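Local structure of positive phenol-degradative gene regulator (Ralstonia sp. E2, 5FRV) at residues 171-176 with 195-200; 125-130 with 186-191; 131-136 with 149-154; 70-75 with 157-162. The protein probably activates transcription of phenol-degradation genes, using ATP and binding DNA, with this N-terminal part as its p-cresol-binding, zinc-containing sensor region. One frame throughout, in Å; residues are numbered along the deposited sequence.

Contact 1: residues 171-176 with 195-200; sequences LYRELE and WEDGEA. With ZN (zinc ion), chain C.
Arg173 NH1 is gripped by two carboxylates: Asp197, whose OD2 lies 2.5 Å from NH1, and Glu201 of helix 198-203. At that length the salt bridge to Asp197 is unusually short, and the exact value should not be pressed. The two side chains approach from opposite directions, and the carboxylate plane stands 90° to the guanidinium; Asp197 OD1 sits above one face of that group, offset toward its rim. Asp197 occupies the N-cap position of helix 198-203 yet makes no capping bond with its side chain; a chi1 of 75° sets CG between the backbone N and the carbonyl carbon, and the carboxylate serves the arginine instead.

Next to this ion pair, Trp195 packs on the strand. Its NE1 bonds chiefly to Lys190 O and only weakly to Leu171 O, at 3.3 Å with an N-H...O angle of 124°. Leu171 CB comes within 3.7 Å of Trp195 NE1, and Leu171 CD1 approaches Gly198 O at 3.4 Å, in the type I turn from Trp195 to Gly198 that leads into the helix.

Strand 170-176 continues to the metal. Glu174 OE2 binds zinc at 2.0 Å, completing a site with Cys151, Cys177 and Cys185, just before a classic beta bulge in which Leu175 and Glu176 both face Arg186. Neighbouring residues of the strand thus do different work: Glu174 binds the metal, while Arg173 reaches the start of the last helix. Two acidic partners on one NH1 probably offset the arginine's charge, which makes the tie to helix 198-203 largely electrostatic.

Contact 2: residues 125-130 with 186-191; sequences HGEFLW and RILGKP. With PCR (p-cresol), chain D.
Strands 123-131 and 185-191 are the two inner strands of the four-stranded antiparallel sheet, and residues 125-130 and 186-191 pair along them at 161° with axes 4.8 Å apart. Two hydrogen-bonded pairs, Gly126 with Gly189 and Phe128 with Ile187, make four bonds, the shortest being Gly189 N to Gly126 O at 2.8 Å. Glu127 with Leu188 and Leu129 with Arg186 form the intervening non-hydrogen-bonded pairs.

The face bearing Phe128 and Ile187 forms a wall of the p-cresol pocket. Ile187 is turned with CG1 between its backbone N and carbonyl carbon (chi1 78°), which lays CG2 over the six-membered ring of Trp130, 3.5 Å from the centroid and 10° off the normal: a CH-pi contact. The remaining branch runs on to the ligand, with Ile187 CD1 3.9 Å from p-cresol CE2. Trp130 NE1 donates to the ligand OH at 2.9 Å, where His102 is a second hydrogen-bonding partner, and the phenol group meets the indole at its edge. Phe128 offers a face instead, p-cresol CD2 lying over the ring centre and 3.7 Å from Phe128 CE2.

On the other face Leu188 CD1 touches both His125 and Glu127, at 3.6 Å from His125 NE2 and 3.7 Å from Glu127 CG. Glu127 OE1 and Arg186 NH2 carry opposite charges but remain beyond salt-bridge range.

Contact 3: residues 131-136 with 149-154; sequences EDSFEG and PVCWMQ. With ZN (zinc ion), chain C.
This is a buried, mostly polar contact in which the starts of helices 134-143 and 152-166 hold each other through Glu135 and Gln154. The Glu135 chain, with CG anti to the backbone N (chi1 -162°) and extended beyond it, delivers its carboxylate to the N-terminal turn of helix 152-166. There OE2 of Glu135 accepts from Met153 N at 2.7 Å and its OE1 from Gln154 N at 2.9 Å, each oxygen using its syn lone pair, so two adjacent amides pin the carboxylate. Arg51 forms a salt bridge with OE2 as well; together with the amides at the helix start, it would be expected to favour the charged form.

Gln154 answers in the reverse direction. Its OE1 accepts from Glu135 N at 3.1 Å, the donor lying 29° out of the carbonyl plane, while its NE2 makes a weak but nearly straight bond to Ser133 OG at 3.2 Å. With both ends of the amide engaged, one of them weakly, its rotation is probably restrained. Apolar atoms flank this exchange: Met153 CE meets the edge of the Phe134 ring, 3.8 Å from CZ, and Val150 CG2 lies 3.7 Å from Gly136 CA. Just before helix 134-143, Asp132 O accepts a hydrogen bond from Arg38 of the second subunit.

Cys151, at the centre of an inverse gamma turn and at the N-cap position of its helix, binds zinc through SG at 2.3 Å. With Glu174, Cys177 and Cys185 it forms a three-cysteine, one-glutamate zinc site in the V4R region.

Contact 4: residues 70-75 with 157-162; sequences MGFHSG and YATGYT. With PCR (p-cresol), chain D.
Each of two aromatic rings lays a face against a glycine on the opposite helix. Tyr157 covers Gly75, whose CA is 3.7 Å from the ring centroid and 17° off its normal, while in the other direction Phe72 covers Gly160, with CA 3.8 Å from the centroid. Both are CH-pi contacts. Thr159 CG2 meets the edge of the Phe72 ring and Ser74 CB the edge of the Tyr157 ring, the latter 3.7 Å from CD2. The CB of Phe72 points away from helix 152-166; it is the ring, carried by CG anti to the backbone N (chi1 -170°), that swings back onto Gly160.

Tyr157 also meets the ligand, p-cresol CE1 lying near its ring plane, 3.7 Å from Tyr157 CD1. The position of that ring is further defined by stacking with His102 and by a hydrogen bond from its hydroxyl to Asp78. Thr162 OG1 lies 3.5 Å from the p-cresol methyl carbon CB; this hydroxyl donates to Ala158 O and is also hydrogen-bonded to Tyr172.

Because glycines occupy the interface, the backbones come very near. The axes pass 6.5 Å apart at a signed crossing of -36°, and two CA-H...O contacts bridge them: Tyr157 CA to Gly71 O at 3.1 Å and Tyr161 CA to Gly75 O at 3.3 Å. Gly71 and Gly75 make up a GxxxG sequence, and a parallel, right-handed crossing with CA-H...O contacts is consistent with the packing best known from GxxxG pairs of membrane helices.

In the fold
Along the chain, contact 4 opens first, at residues 70-75, and contact 2 next, at 125-130; contact 3 lies wholly between the two halves of each. Contact 4 then closes before contact 1 opens, and contacts 1 and 2 interlock, 186-191 falling between 171-176 and 195-200. Contacts 1 and 2 have centres 10 Å apart and share the four-stranded sheet through neighbouring strands 170-176 and 185-191. Contacts 3 and 4, 13 Å apart, both use helix 152-166. Zinc joins contacts 1 and 3, and p-cresol joins 2 and 4, whose centres are 14 Å apart. Sheet and helix therefore meet around a metal site and the p-cresol pocket, probably where the protein senses its effector.

Contact 1: residues 171-176 with 195-200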
# COMPACT_ATOMS: atom_id res chain seq x y z
N LEU A 171 16.10 -17.17 4.35
CA LEU A 171 16.27 -15.78 4.75
C LEU A 171 17.08 -14.99 3.74
O LEU A 171 17.98 -15.54 3.11
CB LEU A 171 16.93 -15.69 6.12
CG LEU A 171 16.29 -16.44 7.28
CD1 LEU A 171 17.19 -16.34 8.48
CD2 LEU A 171 14.92 -15.85 7.60
N TYR A 172 16.76 -13.70 3.60
CA TYR A 172 17.55 -12.78 2.76
C TYR A 172 18.16 -11.64 3.54
O TYR A 172 17.65 -11.21 4.57
CB TYR A 172 16.72 -12.15 1.64
CG TYR A 172 16.33 -13.08 0.52
CD1 TYR A 172 15.37 -14.05 0.72
CD2 TYR A 172 16.89 -12.95 -0.74
CE1 TYR A 172 15.00 -14.90 -0.29
CE2 TYR A 172 16.50 -13.77 -1.77
CZ TYR A 172 15.54 -14.75 -1.53
OH TYR A 172 15.15 -15.60 -2.54
N ARG A 173 19.26 -11.12 3.01
CA ARG A 173 19.77 -9.86 3.52
C ARG A 173 20.34 -9.04 2.39
O ARG A 173 20.71 -9.57 1.34
CB ARG A 173 20.79 -10.09 4.63
CG ARG A 173 20.18 -9.79 6.00
CD ARG A 173 20.63 -10.76 7.07
NE ARG A 173 21.90 -10.34 7.66
CZ ARG A 173 22.11 -10.23 8.97
NH1 ARG A 173 21.14 -10.51 9.83
NH2 ARG A 173 23.30 -9.84 9.42
N GLU A 174 20.34 -7.72 2.58
CA GLU A 174 20.89 -6.80 1.60
C GLU A 174 22.37 -6.63 1.85
O GLU A 174 22.75 -6.21 2.93
CB GLU A 174 20.23 -5.43 1.69
CG GLU A 174 18.79 -5.36 1.30
CD GLU A 174 18.32 -3.91 1.31
OE1 GLU A 174 17.96 -3.43 2.39
OE2 GLU A 174 18.34 -3.26 0.24
N LEU A 175 23.18 -6.92 0.85
CA LEU A 175 24.63 -6.76 0.96
C LEU A 175 25.05 -5.33 0.65
O LEU A 175 26.12 -4.86 1.07
CB LEU A 175 25.34 -7.75 0.04
CG LEU A 175 24.90 -9.20 0.21
CD1 LEU A 175 25.77 -10.12 -0.63
CD2 LEU A 175 24.91 -9.61 1.69
N GLU A 176 24.22 -4.64 -0.12
CA GLU A 176 24.38 -3.21 -0.37
C GLU A 176 23.01 -2.64 -0.65
O GLU A 176 22.06 -3.39 -0.90
CB GLU A 176 25.35 -2.94 -1.52
CG GLU A 176 24.81 -3.21 -2.92
CD GLU A 176 25.87 -3.01 -4.00
OE1 GLU A 176 26.01 -1.86 -4.50
OE2 GLU A 176 26.58 -3.99 -4.34
N TRP A 195 23.08 -19.27 7.83
CA TRP A 195 23.42 -17.94 8.30
C TRP A 195 23.94 -18.06 9.72
O TRP A 195 23.30 -18.67 10.58
CB TRP A 195 22.21 -17.00 8.27
CG TRP A 195 21.64 -16.74 6.91
CD1 TRP A 195 20.59 -17.39 6.32
CD2 TRP A 195 22.04 -15.71 5.98
NE1 TRP A 195 20.34 -16.85 5.08
CE2 TRP A 195 21.21 -15.82 4.85
CE3 TRP A 195 23.04 -14.73 5.99
CZ2 TRP A 195 21.34 -14.99 3.74
CZ3 TRP A 195 23.17 -13.90 4.89
CH2 TRP A 195 22.33 -14.03 3.78
N GLU A 196 25.09 -17.47 9.98
CA GLU A 196 25.71 -17.57 11.29
C GLU A 196 24.83 -16.87 12.31
O GLU A 196 24.79 -17.26 13.48
CB GLU A 196 27.13 -17.00 11.25
CG GLU A 196 27.87 -17.14 12.58
CD GLU A 196 29.30 -16.62 12.53
OE1 GLU A 196 29.71 -16.11 11.47
OE2 GLU A 196 30.02 -16.73 13.56
N ASP A 197 24.10 -15.85 11.87
CA ASP A 197 23.12 -15.17 12.72
C ASP A 197 21.68 -15.45 12.30
O ASP A 197 20.77 -14.69 12.63
CB ASP A 197 23.37 -13.66 12.73
CG ASP A 197 22.91 -12.97 11.45
OD1 ASP A 197 22.88 -13.61 10.38
OD2 ASP A 197 22.56 -11.77 11.53
N GLY A 198 21.47 -16.56 11.59
CA GLY A 198 20.16 -16.93 11.09
C GLY A 198 19.02 -16.87 12.09
O GLY A 198 17.97 -16.30 11.81
N GLU A 199 19.20 -17.47 13.27
CA GLU A 199 18.09 -17.60 14.21
C GLU A 199 17.65 -16.24 14.74
O GLU A 199 16.49 -16.06 15.11
CB GLU A 199 18.46 -18.54 15.37
CG GLU A 199 17.32 -18.80 16.36
CD GLU A 199 16.18 -19.65 15.78
OE1 GLU A 199 16.40 -20.36 14.77
OE2 GLU A 199 15.06 -19.59 16.34
N ALA A 200 18.57 -15.29 14.77
CA ALA A 200 18.26 -13.95 15.26
C ALA A 200 17.53 -13.12 14.21
O ALA A 200 16.68 -12.29 14.54
CB ALA A 200 19.52 -13.24 15.71
ZN ZN C . 17.89 -1.40 -0.30

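Contact 2: residues 125-130 with 186-191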
# COMPACT_ATOMS: atom_id res chain seq x y z
N HIS A 125 20.25 -21.20 -3.34
CA HIS A 125 21.21 -20.13 -3.21
C HIS A 125 20.90 -19.09 -4.26
O HIS A 125 20.95 -19.39 -5.45
CB HIS A 125 22.63 -20.65 -3.37
CG HIS A 125 23.66 -19.62 -3.04
ND1 HIS A 125 24.21 -19.51 -1.78
CD2 HIS A 125 24.20 -18.63 -3.78
CE1 HIS A 125 25.06 -18.49 -1.77
NE2 HIS A 125 25.08 -17.95 -2.98
N GLY A 126 20.55 -17.88 -3.83
CA GLY A 126 20.12 -16.87 -4.77
C GLY A 126 20.60 -15.46 -4.48
O GLY A 126 20.59 -15.01 -3.33
N GLU A 127 21.01 -14.77 -5.55
CA GLU A 127 21.55 -13.41 -5.49
C GLU A 127 20.78 -12.58 -6.50
O GLU A 127 20.54 -13.03 -7.62
CB GLU A 127 23.05 -13.36 -5.84
CG GLU A 127 23.99 -14.11 -4.89
CD GLU A 127 25.47 -13.99 -5.30
OE1 GLU A 127 25.74 -13.40 -6.38
OE2 GLU A 127 26.35 -14.49 -4.56
N PHE A 128 20.38 -11.37 -6.10
CA PHE A 128 19.57 -10.52 -6.97
C PHE A 128 20.00 -9.06 -6.91
O PHE A 128 20.44 -8.57 -5.87
CB PHE A 128 18.08 -10.59 -6.58
CG PHE A 128 17.53 -11.99 -6.54
CD1 PHE A 128 17.76 -12.82 -5.46
CD2 PHE A 128 16.77 -12.47 -7.59
CE1 PHE A 128 17.27 -14.10 -5.43
CE2 PHE A 128 16.27 -13.76 -7.56
CZ PHE A 128 16.52 -14.57 -6.48
N LEU A 129 19.84 -8.38 -8.05
CA LEU A 129 19.98 -6.94 -8.17
C LEU A 129 18.63 -6.24 -8.01
O LEU A 129 17.61 -6.69 -8.57
CB LEU A 129 20.59 -6.56 -9.52
CG LEU A 129 20.76 -5.06 -9.78
CD1 LEU A 129 21.86 -4.48 -8.88
CD2 LEU A 129 21.05 -4.76 -11.24
N TRP A 130 18.63 -5.15 -7.25
CA TRP A 130 17.46 -4.31 -7.04
C TRP A 130 17.69 -2.89 -7.55
O TRP A 130 18.45 -2.12 -6.95
CB TRP A 130 17.12 -4.24 -5.55
CG TRP A 130 16.27 -5.36 -5.02
CD1 TRP A 130 15.62 -6.32 -5.74
CD2 TRP A 130 15.96 -5.63 -3.64
NE1 TRP A 130 14.93 -7.17 -4.90
CE2 TRP A 130 15.13 -6.76 -3.60
CE3 TRP A 130 16.30 -5.00 -2.44
CZ2 TRP A 130 14.63 -7.27 -2.41
CZ3 TRP A 130 15.83 -5.54 -1.25
CH2 TRP A 130 15.00 -6.66 -1.25
N ARG A 186 21.36 -4.87 -3.47
CA ARG A 186 21.76 -6.20 -3.89
C ARG A 186 21.62 -7.16 -2.72
O ARG A 186 22.04 -6.87 -1.60
CB ARG A 186 23.19 -6.19 -4.42
CG ARG A 186 23.77 -7.52 -4.77
CD ARG A 186 25.13 -7.32 -5.43
NE ARG A 186 25.93 -8.54 -5.43
CZ ARG A 186 26.72 -8.90 -4.42
NH1 ARG A 186 26.79 -8.15 -3.33
NH2 ARG A 186 27.43 -10.03 -4.50
N ILE A 187 21.01 -8.31 -2.98
CA ILE A 187 20.58 -9.18 -1.90
C ILE A 187 21.07 -10.63 -2.07
O ILE A 187 21.42 -11.07 -3.17
CB ILE A 187 19.03 -9.18 -1.77
CG1 ILE A 187 18.40 -10.07 -2.86
CG2 ILE A 187 18.48 -7.74 -1.82
CD1 ILE A 187 16.87 -10.12 -2.84
N LEU A 188 21.07 -11.34 -0.96
CA LEU A 188 21.43 -12.75 -0.93
C LEU A 188 20.45 -13.54 -0.08
O LEU A 188 20.19 -13.19 1.08
CB LEU A 188 22.85 -12.94 -0.38
CG LEU A 188 23.24 -14.40 -0.12
CD1 LEU A 188 23.32 -15.16 -1.43
CD2 LEU A 188 24.55 -14.50 0.68
N GLY A 189 19.92 -14.63 -0.65
CA GLY A 189 19.07 -15.51 0.12
C GLY A 189 19.55 -16.95 0.21
O GLY A 189 19.93 -17.55 -0.79
N LYS A 190 19.51 -17.50 1.42
CA LYS A 190 19.85 -18.91 1.62
C LYS A 190 19.16 -19.46 2.88
O LYS A 190 18.64 -18.69 3.70
CB LYS A 190 21.38 -19.07 1.66
CG LYS A 190 22.08 -18.51 2.86
CD LYS A 190 23.56 -18.31 2.56
CE LYS A 190 24.25 -17.53 3.66
NZ LYS A 190 25.70 -17.37 3.39
N PRO A 191 19.11 -20.81 3.01
CA PRO A 191 18.39 -21.41 4.14
C PRO A 191 18.84 -20.90 5.50
O PRO A 191 20.03 -20.64 5.71
CB PRO A 191 18.71 -22.91 3.99
CG PRO A 191 18.86 -23.11 2.51
CD PRO A 191 19.58 -21.83 2.05
CB PCR D . 12.74 -14.50 -5.04
CG PCR D . 12.68 -12.99 -5.04
CD1 PCR D . 11.46 -12.34 -4.92
CE1 PCR D . 11.42 -10.96 -4.93
CD2 PCR D . 13.85 -12.26 -5.16
CE2 PCR D . 13.82 -10.88 -5.18
CZ PCR D . 12.60 -10.23 -5.06
OH PCR D . 12.54 -8.84 -5.06

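Contact 3: residues 131-136 with 149-154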
# COMPACT_ATOMS: atom_id res chain seq x y z
N GLU A 131 17.03 -2.52 -8.65
CA GLU A 131 17.11 -1.13 -9.11
C GLU A 131 15.80 -0.38 -8.85
O GLU A 131 14.72 -0.94 -9.00
CB GLU A 131 17.47 -1.09 -10.59
CG GLU A 131 18.85 -1.69 -10.88
CD GLU A 131 19.14 -1.80 -12.37
OE1 GLU A 131 18.75 -2.83 -12.97
OE2 GLU A 131 19.75 -0.86 -12.94
N ASP A 132 15.93 0.88 -8.43
CA ASP A 132 14.79 1.77 -8.16
C ASP A 132 13.90 1.26 -7.00
O ASP A 132 12.67 1.39 -7.06
CB ASP A 132 13.93 1.95 -9.41
CG ASP A 132 14.76 2.26 -10.64
OD1 ASP A 132 15.33 3.37 -10.72
OD2 ASP A 132 14.86 1.38 -11.53
N SER A 133 14.53 0.72 -5.96
CA SER A 133 13.80 0.32 -4.76
C SER A 133 12.98 1.49 -4.25
O SER A 133 13.54 2.54 -3.91
CB SER A 133 14.77 -0.16 -3.68
OG SER A 133 15.57 -1.25 -4.14
N PHE A 134 11.66 1.34 -4.18
CA PHE A 134 10.86 2.42 -3.63
C PHE A 134 11.25 2.66 -2.19
O PHE A 134 11.27 3.78 -1.71
CB PHE A 134 9.35 2.12 -3.73
CG PHE A 134 8.78 1.48 -2.49
CD1 PHE A 134 8.79 0.10 -2.33
CD2 PHE A 134 8.22 2.26 -1.47
CE1 PHE A 134 8.26 -0.48 -1.20
CE2 PHE A 134 7.71 1.69 -0.34
CZ PHE A 134 7.72 0.31 -0.20
N GLU A 135 11.58 1.58 -1.49
CA GLU A 135 11.67 1.63 -0.04
C GLU A 135 12.91 2.40 0.39
O GLU A 135 12.88 3.23 1.33
CB GLU A 135 11.67 0.23 0.54
CG GLU A 135 11.33 0.20 1.99
CD GLU A 135 11.15 -1.20 2.51
OE1 GLU A 135 11.43 -2.13 1.73
OE2 GLU A 135 10.73 -1.36 3.68
N GLY A 136 14.02 2.12 -0.30
CA GLY A 136 15.26 2.82 -0.04
C GLY A 136 15.12 4.30 -0.37
O GLY A 136 15.61 5.16 0.37
N PRO A 149 21.30 -1.24 5.86
CA PRO A 149 20.26 -1.41 4.83
C PRO A 149 18.85 -1.17 5.35
O PRO A 149 18.55 -1.43 6.52
CB PRO A 149 20.45 -2.85 4.38
CG PRO A 149 21.91 -3.07 4.52
CD PRO A 149 22.31 -2.32 5.78
N VAL A 150 17.99 -0.64 4.48
CA VAL A 150 16.69 -0.12 4.88
C VAL A 150 15.49 -0.68 4.09
O VAL A 150 14.36 -0.37 4.42
CB VAL A 150 16.63 1.44 4.73
CG1 VAL A 150 17.78 2.09 5.48
CG2 VAL A 150 16.68 1.82 3.27
N CYS A 151 15.71 -1.49 3.06
CA CYS A 151 14.60 -2.08 2.29
C CYS A 151 13.96 -3.28 3.02
O CYS A 151 14.01 -4.43 2.56
CB CYS A 151 15.09 -2.45 0.88
SG CYS A 151 15.67 -0.98 -0.11
N TRP A 152 13.33 -2.99 4.15
CA TRP A 152 12.75 -3.96 5.06
C TRP A 152 11.59 -4.78 4.50
O TRP A 152 11.59 -6.02 4.56
CB TRP A 152 12.27 -3.25 6.33
CG TRP A 152 13.34 -2.45 6.99
CD1 TRP A 152 14.70 -2.67 6.95
CD2 TRP A 152 13.16 -1.27 7.77
NE1 TRP A 152 15.36 -1.71 7.66
CE2 TRP A 152 14.44 -0.83 8.17
CE3 TRP A 152 12.04 -0.53 8.16
CZ2 TRP A 152 14.62 0.31 8.95
CZ3 TRP A 152 12.22 0.60 8.94
CH2 TRP A 152 13.50 1.01 9.32
N MET A 153 10.58 -4.08 3.98
CA MET A 153 9.45 -4.76 3.36
C MET A 153 9.91 -5.55 2.15
O MET A 153 9.40 -6.64 1.90
CB MET A 153 8.36 -3.76 2.94
CG MET A 153 7.01 -4.37 2.60
SD MET A 153 5.88 -3.01 2.07
CE MET A 153 6.65 -1.65 2.86
N GLN A 154 10.85 -4.99 1.39
CA GLN A 154 11.29 -5.64 0.17
C GLN A 154 12.01 -6.95 0.53
O GLN A 154 11.80 -7.98 -0.13
CB GLN A 154 12.20 -4.70 -0.64
CG GLN A 154 11.46 -3.44 -1.11
CD GLN A 154 12.30 -2.52 -1.99
OE1 GLN A 154 11.91 -1.38 -2.26
NE2 GLN A 154 13.44 -3.03 -2.48
ZN ZN C . 17.89 -1.40 -0.30

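Contact 4: residues 70-75 with 157-162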
# COMPACT_ATOMS: atom_id res chain seq x y z
N MET A 70 5.19 -7.36 7.16
CA MET A 70 4.21 -6.98 6.14
C MET A 70 4.70 -7.46 4.77
O MET A 70 3.93 -8.02 3.97
CB MET A 70 3.98 -5.45 6.15
CG MET A 70 2.97 -5.01 5.11
SD MET A 70 2.37 -3.29 5.27
CE MET A 70 3.86 -2.38 5.09
N GLY A 71 6.00 -7.30 4.51
CA GLY A 71 6.58 -7.82 3.29
C GLY A 71 6.49 -9.33 3.20
O GLY A 71 6.21 -9.89 2.14
N PHE A 72 6.71 -9.99 4.33
CA PHE A 72 6.64 -11.46 4.39
C PHE A 72 5.22 -11.91 3.98
O PHE A 72 5.07 -12.76 3.10
CB PHE A 72 7.00 -11.94 5.81
CG PHE A 72 7.19 -13.44 5.93
CD1 PHE A 72 6.13 -14.26 6.26
CD2 PHE A 72 8.46 -14.01 5.78
CE1 PHE A 72 6.31 -15.64 6.40
CE2 PHE A 72 8.65 -15.39 5.94
CZ PHE A 72 7.56 -16.20 6.24
N HIS A 73 4.20 -11.32 4.57
CA HIS A 73 2.82 -11.68 4.20
C HIS A 73 2.56 -11.52 2.70
O HIS A 73 1.90 -12.38 2.10
CB HIS A 73 1.80 -10.88 5.01
CG HIS A 73 1.88 -11.17 6.48
ND1 HIS A 73 2.19 -10.21 7.42
CD2 HIS A 73 1.75 -12.34 7.16
CE1 HIS A 73 2.22 -10.77 8.62
NE2 HIS A 73 1.97 -12.06 8.48
N SER A 74 3.07 -10.45 2.10
CA SER A 74 2.90 -10.21 0.67
C SER A 74 3.57 -11.29 -0.16
O SER A 74 3.01 -11.80 -1.14
CB SER A 74 3.47 -8.84 0.26
OG SER A 74 2.71 -7.78 0.79
N GLY A 75 4.81 -11.60 0.20
CA GLY A 75 5.57 -12.58 -0.53
C GLY A 75 4.92 -13.96 -0.46
O GLY A 75 4.88 -14.68 -1.44
N TYR A 157 9.54 -9.62 1.71
CA TYR A 157 8.86 -10.21 0.56
C TYR A 157 9.70 -11.34 -0.02
O TYR A 157 9.20 -12.46 -0.23
CB TYR A 157 8.56 -9.14 -0.50
CG TYR A 157 7.82 -9.66 -1.72
CD1 TYR A 157 8.48 -10.40 -2.69
CD2 TYR A 157 6.46 -9.40 -1.90
CE1 TYR A 157 7.82 -10.89 -3.80
CE2 TYR A 157 5.78 -9.89 -3.02
CZ TYR A 157 6.47 -10.62 -3.96
OH TYR A 157 5.81 -11.07 -5.07
N ALA A 158 10.97 -11.05 -0.26
CA ALA A 158 11.87 -12.04 -0.81
C ALA A 158 11.90 -13.27 0.10
O ALA A 158 11.82 -14.41 -0.37
CB ALA A 158 13.28 -11.45 -1.01
N THR A 159 11.97 -13.03 1.40
CA THR A 159 12.01 -14.12 2.38
C THR A 159 10.72 -14.95 2.39
O THR A 159 10.75 -16.18 2.34
CB THR A 159 12.27 -13.55 3.79
OG1 THR A 159 13.50 -12.79 3.78
CG2 THR A 159 12.36 -14.62 4.80
N GLY A 160 9.59 -14.26 2.43
CA GLY A 160 8.29 -14.91 2.44
C GLY A 160 7.99 -15.66 1.16
O GLY A 160 7.55 -16.80 1.20
N TYR A 161 8.24 -15.03 0.02
CA TYR A 161 8.01 -15.69 -1.25
C TYR A 161 8.84 -16.98 -1.36
O TYR A 161 8.31 -18.08 -1.61
CB TYR A 161 8.32 -14.74 -2.42
CG TYR A 161 8.04 -15.38 -3.77
CD1 TYR A 161 9.01 -16.18 -4.39
CD2 TYR A 161 6.82 -15.23 -4.41
CE1 TYR A 161 8.76 -16.80 -5.60
CE2 TYR A 161 6.58 -15.83 -5.64
CZ TYR A 161 7.56 -16.62 -6.22
OH TYR A 161 7.33 -17.23 -7.44
N THR A 162 10.14 -16.86 -1.17
CA THR A 162 11.02 -18.00 -1.38
C THR A 162 10.76 -19.11 -0.40
O THR A 162 10.76 -20.29 -0.76
CB THR A 162 12.47 -17.60 -1.30
OG1 THR A 162 12.66 -16.39 -2.06
CG2 THR A 162 13.35 -18.72 -1.85
CB PCR D . 12.74 -14.50 -5.04
CG PCR D . 12.68 -12.99 -5.04
CD1 PCR D . 11.46 -12.34 -4.92
CE1 PCR D . 11.42 -10.96 -4.93
CD2 PCR D . 13.85 -12.26 -5.16
CE2 PCR D . 13.82 -10.88 -5.18
CZ PCR D . 12.60 -10.23 -5.06
OH PCR D . 12.54 -8.84 -5.06